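Local coordinates for protein esterase YbfF (Escherichia coli, PDB 3BF7) that is an esterase of the alpha/beta hydrolase fold with a helical cap, and probably hydrolyses ester or thioester substrates, at residues M1-Q13 with I45-E59. The protein carries 1 engineered substitution. Numbering follows the deposited sequence.
Sequences MKLNIRAQTAQNQ and IIQVDVRNHGLSPRE. Engineered in segment 45-59: Val50 (natural residue Met).
Arg6 and Gln47 form a hydrogen-bonded antiparallel pair, with Arg6 N 2.9 Å from Gln47 O and an equally short return bond from Gln47 N to Arg6 O. Gln8 and Ile45 repeat this two-bond pattern, and Asp49 N extends the ladder to Asn4 O. A water donates to both Arg6 O and Gln47 OE1, bridging the strands through the glutamine side chain, whose NE2 goes to Leu29 O.

Next to this ladder, the Ser56 side chain continues the bonding. Its OG accepts Asn4 N at 2.8 Å (N-H...O 164°) and donates to Asp49 O at 2.6 Å, so one hydroxyl ties the loop 49-56 both to the N-terminal segment and to itself. Asp49 OD2 accepts Leu55 N from above the carboxylate plane, while OD1 takes Leu29 N.

Apolar contacts line the face carrying Ile5, Ala7, Ile46 and Val48. Ile5 CG2 rests 3.8 Å from Val48 CG1. Leu3 packs CB and both methyls against Asp49 O, CD1 reaching Val48 CB at 4.1 Å. The Met1 chain bends at chi2 and chi3, bringing CE 3.4 Å from Arg51 CB and 3.6 Å from Pro57 CB; its SD lies obliquely beside the Arg51 guanidinium.

The Asp70 carboxylate of helix 64-78 is shared by Met1 N and Arg51, and Asp73 also accepts from Met1 N, which probably balances the two positive groups. The contact thus joins strand 5-8, the outermost, antiparallel strand, to the central sheet of the alpha/beta hydrolase fold by backbone bonds, then fastens the loop after strand 45-48 through the Ser56 hydroxyl and, indirectly, Asp70.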
ATOM      1  N   MET A   1       9.239 -10.533   9.457  1.00 12.13           N
ATOM      2  CA  MET A   1       9.302 -11.878   8.828  1.00 15.08           C
ATOM      3  C   MET A   1       9.237 -11.767   7.308  1.00 12.86           C
ATOM      4  O   MET A   1       8.896 -10.716   6.762  1.00 12.27           O
ATOM      5  CB  MET A   1       8.149 -12.758   9.326  1.00 19.73           C
ATOM      6  CG  MET A   1       6.908 -12.738   8.447  1.00 22.78           C
ATOM      7  SD  MET A   1       5.945 -11.227   8.534  1.00 30.39           S
ATOM      8  CE  MET A   1       4.294 -11.905   8.374  1.00 22.01           C
ATOM      9  N   LYS A   2       9.571 -12.862   6.635  1.00 12.42           N
ATOM     10  CA  LYS A   2       9.548 -12.915   5.181  1.00 12.91           C
ATOM     11  C   LYS A   2       8.097 -12.895   4.717  1.00 11.57           C
ATOM     12  O   LYS A   2       7.239 -13.544   5.309  1.00 12.99           O
ATOM     13  CB  LYS A   2      10.242 -14.191   4.700  1.00 16.49           C
ATOM     14  CG  LYS A   2      11.691 -14.297   5.158  1.00 19.67           C
ATOM     15  CD  LYS A   2      12.284 -15.670   4.877  1.00 23.75           C
ATOM     16  CE  LYS A   2      12.282 -15.995   3.394  1.00 25.90           C
ATOM     17  NZ  LYS A   2      12.968 -17.287   3.109  1.00 28.25           N
ATOM     18  N   LEU A   3       7.829 -12.143   3.656  1.00  9.81           N
ATOM     19  CA  LEU A   3       6.480 -12.019   3.124  1.00  8.75           C
ATOM     20  C   LEU A   3       6.277 -12.839   1.865  1.00  8.45           C
ATOM     21  O   LEU A   3       7.238 -13.246   1.211  1.00  8.25           O
ATOM     22  CB  LEU A   3       6.194 -10.555   2.789  1.00  7.90           C
ATOM     23  CG  LEU A   3       6.317  -9.544   3.928  1.00  7.43           C
ATOM     24  CD1 LEU A   3       6.134  -8.138   3.378  1.00  8.70           C
ATOM     25  CD2 LEU A   3       5.279  -9.854   4.996  1.00  8.17           C
ATOM     26  N   ASN A   4       5.015 -13.090   1.540  1.00  7.81           N
ATOM     27  CA  ASN A   4       4.682 -13.787   0.313  1.00  7.62           C
ATOM     28  C   ASN A   4       4.906 -12.739  -0.773  1.00  7.01           C
ATOM     29  O   ASN A   4       4.505 -11.579  -0.620  1.00  7.40           O
ATOM     30  CB  ASN A   4       3.214 -14.218   0.313  1.00  7.69           C
ATOM     31  CG  ASN A   4       2.783 -14.801  -1.020  1.00  7.13           C
ATOM     32  OD1 ASN A   4       1.752 -14.418  -1.577  1.00  9.30           O
ATOM     33  ND2 ASN A   4       3.569 -15.732  -1.535  1.00  6.16           N
ATOM     34  N   ILE A   5       5.565 -13.135  -1.856  1.00  8.00           N
ATOM     35  CA  ILE A   5       5.827 -12.204  -2.940  1.00  9.22           C
ATOM     36  C   ILE A   5       5.672 -12.842  -4.304  1.00  9.26           C
ATOM     37  O   ILE A   5       5.664 -14.067  -4.442  1.00 10.41           O
ATOM     38  CB  ILE A   5       7.265 -11.613  -2.873  1.00 11.51           C
ATOM     39  CG1 ILE A   5       8.297 -12.663  -3.304  1.00 14.95           C
ATOM     40  CG2 ILE A   5       7.563 -11.112  -1.474  1.00 11.67           C
ATOM     41  CD1 ILE A   5       8.383 -13.871  -2.403  1.00 18.02           C
ATOM     42  N   ARG A   6       5.537 -11.981  -5.303  1.00  9.31           N
ATOM     43  CA  ARG A   6       5.442 -12.375  -6.698  1.00 10.62           C
ATOM     44  C   ARG A   6       6.539 -11.531  -7.337  1.00  9.55           C
ATOM     45  O   ARG A   6       6.453 -10.301  -7.336  1.00 10.30           O
ATOM     46  CB  ARG A   6       4.083 -11.988  -7.278  1.00 13.71           C
ATOM     47  CG  ARG A   6       3.867 -12.436  -8.712  1.00 19.18           C
ATOM     48  CD  ARG A   6       3.752 -13.949  -8.803  1.00 22.88           C
ATOM     49  NE  ARG A   6       2.659 -14.458  -7.979  1.00 27.24           N
ATOM     50  CZ  ARG A   6       1.388 -14.092  -8.112  1.00 28.11           C
ATOM     51  NH1 ARG A   6       1.040 -13.209  -9.039  1.00 30.93           N
ATOM     52  NH2 ARG A   6       0.461 -14.608  -7.316  1.00 29.03           N
ATOM     53  N   ALA A   7       7.575 -12.187  -7.849  1.00 10.77           N
ATOM     54  CA  ALA A   7       8.693 -11.486  -8.467  1.00 11.55           C
ATOM     55  C   ALA A   7       8.732 -11.706  -9.973  1.00 11.65           C
ATOM     56  O   ALA A   7       8.405 -12.786 -10.464  1.00 12.11           O
ATOM     57  CB  ALA A   7      10.003 -11.949  -7.840  1.00 13.51           C
ATOM     58  N   GLN A   8       9.134 -10.672 -10.702  1.00 11.96           N
ATOM     59  CA  GLN A   8       9.229 -10.760 -12.150  1.00 13.46           C
ATOM     60  C   GLN A   8      10.462  -9.998 -12.618  1.00 13.48           C
ATOM     61  O   GLN A   8      10.703  -8.861 -12.206  1.00 12.97           O
ATOM     62  CB  GLN A   8       7.964 -10.191 -12.796  1.00 15.12           C
ATOM     63  CG  GLN A   8       7.792 -10.554 -14.260  1.00 20.44           C
ATOM     64  CD  GLN A   8       6.397 -10.247 -14.767  1.00 21.46           C
ATOM     65  OE1 GLN A   8       5.952  -9.101 -14.743  1.00 23.99           O
ATOM     66  NE2 GLN A   8       5.694 -11.278 -15.225  1.00 24.73           N
ATOM     67  N   THR A   9      11.250 -10.642 -13.470  1.00 14.55           N
ATOM     68  CA  THR A   9      12.472 -10.047 -13.993  1.00 14.39           C
ATOM     69  C   THR A   9      12.183  -9.005 -15.068  1.00 13.84           C
ATOM     70  O   THR A   9      11.266  -9.162 -15.871  1.00 13.71           O
ATOM     71  CB  THR A   9      13.393 -11.133 -14.577  1.00 16.84           C
ATOM     72  OG1 THR A   9      13.696 -12.092 -13.556  1.00 18.15           O
ATOM     73  CG2 THR A   9      14.688 -10.521 -15.091  1.00 17.55           C
ATOM     74  N   ALA A  10      12.973  -7.935 -15.066  1.00 13.91           N
ATOM     75  CA  ALA A  10      12.818  -6.863 -16.041  1.00 14.98           C
ATOM     76  C   ALA A  10      12.889  -7.427 -17.454  1.00 15.46           C
ATOM     77  O   ALA A  10      13.710  -8.300 -17.743  1.00 15.78           O
ATOM     78  CB  ALA A  10      13.909  -5.820 -15.844  1.00 14.96           C
ATOM     79  N   GLN A  11      12.027  -6.928 -18.331  1.00 16.62           N
ATOM     80  CA  GLN A  11      12.001  -7.389 -19.714  1.00 18.97           C
ATOM     81  C   GLN A  11      13.196  -6.832 -20.480  1.00 20.56           C
ATOM     82  O   GLN A  11      13.538  -7.317 -21.560  1.00 21.32           O
ATOM     83  CB  GLN A  11      10.696  -6.957 -20.384  1.00 20.07           C
ATOM     84  CG  GLN A  11       9.453  -7.533 -19.720  1.00 23.98           C
ATOM     85  CD  GLN A  11       8.165  -7.041 -20.352  1.00 25.90           C
ATOM     86  OE1 GLN A  11       7.072  -7.410 -19.923  1.00 28.43           O
ATOM     87  NE2 GLN A  11       8.288  -6.203 -21.374  1.00 27.98           N
ATOM     88  N   ASN A  12      13.828  -5.814 -19.903  1.00 21.25           N
ATOM     89  CA  ASN A  12      14.992  -5.169 -20.500  1.00 23.70           C
ATOM     90  C   ASN A  12      15.940  -4.717 -19.390  1.00 23.78           C
ATOM     91  O   ASN A  12      15.503  -4.154 -18.388  1.00 23.16           O
ATOM     92  CB  ASN A  12      14.557  -3.951 -21.319  1.00 24.87           C
ATOM     93  CG  ASN A  12      13.556  -4.299 -22.401  1.00 27.36           C
ATOM     94  OD1 ASN A  12      13.876  -5.006 -23.356  1.00 29.07           O
ATOM     95  ND2 ASN A  12      12.332  -3.803 -22.256  1.00 28.52           N
ATOM     96  N   GLN A  13      17.234  -4.968 -19.568  1.00 25.28           N
ATOM     97  CA  GLN A  13      18.232  -4.571 -18.577  1.00 26.37           C
ATOM     98  C   GLN A  13      18.565  -3.091 -18.744  1.00 25.83           C
ATOM     99  O   GLN A  13      18.988  -2.663 -19.817  1.00 26.35           O
ATOM    100  CB  GLN A  13      19.504  -5.404 -18.743  1.00 27.89           C
ATOM    101  CG  GLN A  13      19.809  -6.336 -17.579  1.00 30.71           C
ATOM    102  CD  GLN A  13      19.919  -5.604 -16.254  1.00 31.87           C
ATOM    103  OE1 GLN A  13      20.535  -4.542 -16.167  1.00 33.79           O
ATOM    104  NE2 GLN A  13      19.332  -6.179 -15.211  1.00 33.38           N
ATOM    105  N   ILE A  45      10.690  -6.490 -10.613  1.00  8.90           N
ATOM    106  CA  ILE A  45       9.581  -6.109  -9.750  1.00  8.89           C
ATOM    107  C   ILE A  45       9.314  -7.143  -8.669  1.00  8.37           C
ATOM    108  O   ILE A  45       9.437  -8.347  -8.901  1.00  9.12           O
ATOM    109  CB  ILE A  45       8.275  -5.947 -10.564  1.00 10.45           C
ATOM    110  CG1 ILE A  45       8.463  -4.902 -11.667  1.00 12.50           C
ATOM    111  CG2 ILE A  45       7.124  -5.573  -9.639  1.00 13.22           C
ATOM    112  CD1 ILE A  45       8.788  -3.519 -11.166  1.00 13.35           C
ATOM    113  N   ILE A  46       8.955  -6.658  -7.484  1.00  7.66           N
ATOM    114  CA  ILE A  46       8.607  -7.523  -6.366  1.00  7.99           C
ATOM    115  C   ILE A  46       7.298  -6.994  -5.784  1.00  7.63           C
ATOM    116  O   ILE A  46       7.249  -5.880  -5.254  1.00  8.33           O
ATOM    117  CB  ILE A  46       9.676  -7.520  -5.244  1.00  8.40           C
ATOM    118  CG1 ILE A  46      11.025  -8.008  -5.783  1.00 10.64           C
ATOM    119  CG2 ILE A  46       9.217  -8.417  -4.096  1.00 10.14           C
ATOM    120  CD1 ILE A  46      11.820  -6.946  -6.510  1.00 13.37           C
ATOM    121  N   GLN A  47       6.236  -7.778  -5.914  1.00  7.11           N
ATOM    122  CA  GLN A  47       4.934  -7.406  -5.373  1.00  7.07           C
ATOM    123  C   GLN A  47       4.753  -8.219  -4.098  1.00  7.18           C
ATOM    124  O   GLN A  47       4.807  -9.446  -4.135  1.00  8.33           O
ATOM    125  CB  GLN A  47       3.827  -7.739  -6.375  1.00  8.51           C
ATOM    126  CG  GLN A  47       3.843  -6.855  -7.617  1.00 10.16           C
ATOM    127  CD  GLN A  47       2.984  -7.394  -8.743  1.00 11.33           C
ATOM    128  OE1 GLN A  47       3.498  -7.830  -9.774  1.00 14.92           O
ATOM    129  NE2 GLN A  47       1.672  -7.371  -8.553  1.00 10.83           N
ATOM    130  N   VAL A  48       4.540  -7.550  -2.972  1.00  6.57           N
ATOM    131  CA  VAL A  48       4.392  -8.259  -1.709  1.00  7.07           C
ATOM    132  C   VAL A  48       2.991  -8.241  -1.127  1.00  6.45           C
ATOM    133  O   VAL A  48       2.184  -7.353  -1.416  1.00  7.26           O
ATOM    134  CB  VAL A  48       5.319  -7.663  -0.605  1.00  7.93           C
ATOM    135  CG1 VAL A  48       6.718  -7.466  -1.142  1.00  9.51           C
ATOM    136  CG2 VAL A  48       4.750  -6.338  -0.084  1.00  8.48           C
ATOM    137  N   ASP A  49       2.710  -9.256  -0.316  1.00  6.60           N
ATOM    138  CA  ASP A  49       1.468  -9.303   0.438  1.00  6.32           C
ATOM    139  C   ASP A  49       1.942  -8.830   1.814  1.00  5.95           C
ATOM    140  O   ASP A  49       2.881  -9.393   2.383  1.00  6.00           O
ATOM    141  CB  ASP A  49       0.920 -10.727   0.593  1.00  6.75           C
ATOM    142  CG  ASP A  49      -0.032 -11.130  -0.521  1.00  6.11           C
ATOM    143  OD1 ASP A  49      -0.722 -10.253  -1.090  1.00  7.39           O
ATOM    144  OD2 ASP A  49      -0.107 -12.348  -0.802  1.00  6.60           O
ATOM    145  N   VAL A  50       1.329  -7.776   2.332  1.00  5.55           N
ATOM    146  CA  VAL A  50       1.687  -7.287   3.657  1.00  5.80           C
ATOM    147  C   VAL A  50       1.256  -8.355   4.669  1.00  5.52           C
ATOM    148  O   VAL A  50       0.360  -9.154   4.386  1.00  5.78           O
ATOM    149  CB  VAL A  50       0.959  -5.951   3.944  1.00  5.69           C
ATOM    150  CG1 VAL A  50       1.175  -5.516   5.391  1.00  6.84           C
ATOM    151  CG2 VAL A  50       1.466  -4.882   2.984  1.00  6.46           C
ATOM    152  N   ARG A  51       1.897  -8.395   5.833  1.00  5.83           N
ATOM    153  CA  ARG A  51       1.509  -9.372   6.842  1.00  6.63           C
ATOM    154  C   ARG A  51       0.007  -9.240   7.082  1.00  5.99           C
ATOM    155  O   ARG A  51      -0.560  -8.147   6.986  1.00  6.03           O
ATOM    156  CB  ARG A  51       2.275  -9.155   8.156  1.00  7.03           C
ATOM    157  CG  ARG A  51       2.072  -7.795   8.810  1.00  7.04           C
ATOM    158  CD  ARG A  51       2.561  -7.798  10.258  1.00  8.35           C
ATOM    159  NE  ARG A  51       3.968  -8.172  10.356  1.00  7.84           N
ATOM    160  CZ  ARG A  51       4.565  -8.572  11.474  1.00  9.11           C
ATOM    161  NH1 ARG A  51       3.886  -8.654  12.611  1.00  9.54           N
ATOM    162  NH2 ARG A  51       5.850  -8.906  11.451  1.00  8.96           N
ATOM    163  N   ASN A  52      -0.634 -10.370   7.364  1.00  6.08           N
ATOM    164  CA  ASN A  52      -2.065 -10.421   7.625  1.00  6.67           C
ATOM    165  C   ASN A  52      -2.941 -10.127   6.412  1.00  5.94           C
ATOM    166  O   ASN A  52      -4.146  -9.901   6.553  1.00  6.83           O
ATOM    167  CB  ASN A  52      -2.423  -9.485   8.783  1.00  7.43           C
ATOM    168  CG  ASN A  52      -1.832  -9.949  10.100  1.00  7.59           C
ATOM    169  OD1 ASN A  52      -1.186  -9.176  10.814  1.00  9.64           O
ATOM    170  ND2 ASN A  52      -2.045 -11.218  10.427  1.00  7.00           N
ATOM    171  N   HIS A  53      -2.332 -10.139   5.228  1.00  6.17           N
ATOM    172  CA  HIS A  53      -3.048  -9.922   3.970  1.00  6.02           C
ATOM    173  C   HIS A  53      -2.642 -10.996   2.964  1.00  5.88           C
ATOM    174  O   HIS A  53      -1.581 -11.614   3.093  1.00  6.11           O
ATOM    175  CB  HIS A  53      -2.728  -8.545   3.371  1.00  6.18           C
ATOM    176  CG  HIS A  53      -3.185  -7.396   4.215  1.00  5.45           C
ATOM    177  ND1 HIS A  53      -4.271  -6.607   3.899  1.00  6.96           N
ATOM    178  CD2 HIS A  53      -2.708  -6.923   5.388  1.00  4.11           C
ATOM    179  CE1 HIS A  53      -4.442  -5.695   4.842  1.00  4.19           C
ATOM    180  NE2 HIS A  53      -3.506  -5.866   5.756  1.00  7.99           N
ATOM    181  N   GLY A  54      -3.493 -11.201   1.961  1.00  6.20           N
ATOM    182  CA  GLY A  54      -3.207 -12.175   0.921  1.00  6.92           C
ATOM    183  C   GLY A  54      -2.780 -13.516   1.468  1.00  5.80           C
ATOM    184  O   GLY A  54      -3.457 -14.079   2.329  1.00  6.73           O
ATOM    185  N   LEU A  55      -1.663 -14.030   0.964  1.00  6.41           N
ATOM    186  CA  LEU A  55      -1.155 -15.308   1.429  1.00  6.47           C
ATOM    187  C   LEU A  55       0.117 -15.153   2.259  1.00  6.50           C
ATOM    188  O   LEU A  55       0.916 -16.082   2.367  1.00  7.03           O
ATOM    189  CB  LEU A  55      -0.950 -16.268   0.247  1.00  7.19           C
ATOM    190  CG  LEU A  55      -2.261 -16.767  -0.386  1.00  7.68           C
ATOM    191  CD1 LEU A  55      -1.951 -17.591  -1.626  1.00  8.53           C
ATOM    192  CD2 LEU A  55      -3.069 -17.591   0.618  1.00  9.15           C
ATOM    193  N   SER A  56       0.311 -13.971   2.838  1.00  6.63           N
ATOM    194  CA  SER A  56       1.453 -13.763   3.719  1.00  6.71           C
ATOM    195  C   SER A  56       1.081 -14.318   5.094  1.00  7.54           C
ATOM    196  O   SER A  56      -0.094 -14.549   5.388  1.00  7.88           O
ATOM    197  CB  SER A  56       1.805 -12.277   3.833  1.00  7.24           C
ATOM    198  OG  SER A  56       2.817 -11.945   2.900  1.00  6.79           O
ATOM    199  N   PRO A  57       2.079 -14.551   5.953  1.00  9.17           N
ATOM    200  CA  PRO A  57       1.803 -15.083   7.289  1.00  9.49           C
ATOM    201  C   PRO A  57       0.932 -14.167   8.146  1.00  9.48           C
ATOM    202  O   PRO A  57       0.845 -12.955   7.900  1.00  8.84           O
ATOM    203  CB  PRO A  57       3.197 -15.254   7.890  1.00 11.49           C
ATOM    204  CG  PRO A  57       4.068 -15.479   6.687  1.00 12.42           C
ATOM    205  CD  PRO A  57       3.529 -14.454   5.717  1.00 10.46           C
ATOM    206  N   ARG A  58       0.288 -14.761   9.147  1.00  9.67           N
ATOM    207  CA  ARG A  58      -0.556 -14.029  10.090  1.00 10.45           C
ATOM    208  C   ARG A  58       0.251 -13.800  11.354  1.00  9.90           C
ATOM    209  O   ARG A  58       1.044 -14.649  11.767  1.00 11.47           O
ATOM    210  CB  ARG A  58      -1.807 -14.825  10.470  1.00 11.38           C
ATOM    211  CG  ARG A  58      -2.966 -14.765   9.490  1.00 14.13           C
ATOM    212  CD  ARG A  58      -2.747 -15.677   8.310  1.00 14.02           C
ATOM    213  NE  ARG A  58      -2.415 -14.931   7.104  1.00 13.24           N
ATOM    214  CZ  ARG A  58      -3.294 -14.248   6.379  1.00 14.22           C
ATOM    215  NH1 ARG A  58      -4.572 -14.211   6.735  1.00 15.27           N
ATOM    216  NH2 ARG A  58      -2.895 -13.609   5.289  1.00 11.63           N
ATOM    217  N   GLU A  59       0.013 -12.656  11.981  1.00  8.95           N
ATOM    218  CA  GLU A  59       0.703 -12.271  13.201  1.00 10.41           C
ATOM    219  C   GLU A  59      -0.194 -11.287  13.944  1.00  9.20           C
ATOM    220  O   GLU A  59      -0.765 -10.400  13.329  1.00  9.34           O
ATOM    221  CB  GLU A  59       2.013 -11.618  12.809  1.00 14.20           C
ATOM    222  CG  GLU A  59       3.043 -12.608  12.358  1.00 18.19           C
ATOM    223  CD  GLU A  59       3.413 -13.605  13.420  1.00 20.53           C
ATOM    224  OE1 GLU A  59       3.621 -13.223  14.584  1.00 21.77           O
ATOM    225  OE2 GLU A  59       3.522 -14.785  13.082  1.00 23.72           O
TER
HETATM  226  O   HOH W   1       5.776  -9.477  -9.959  1.00 17.41           O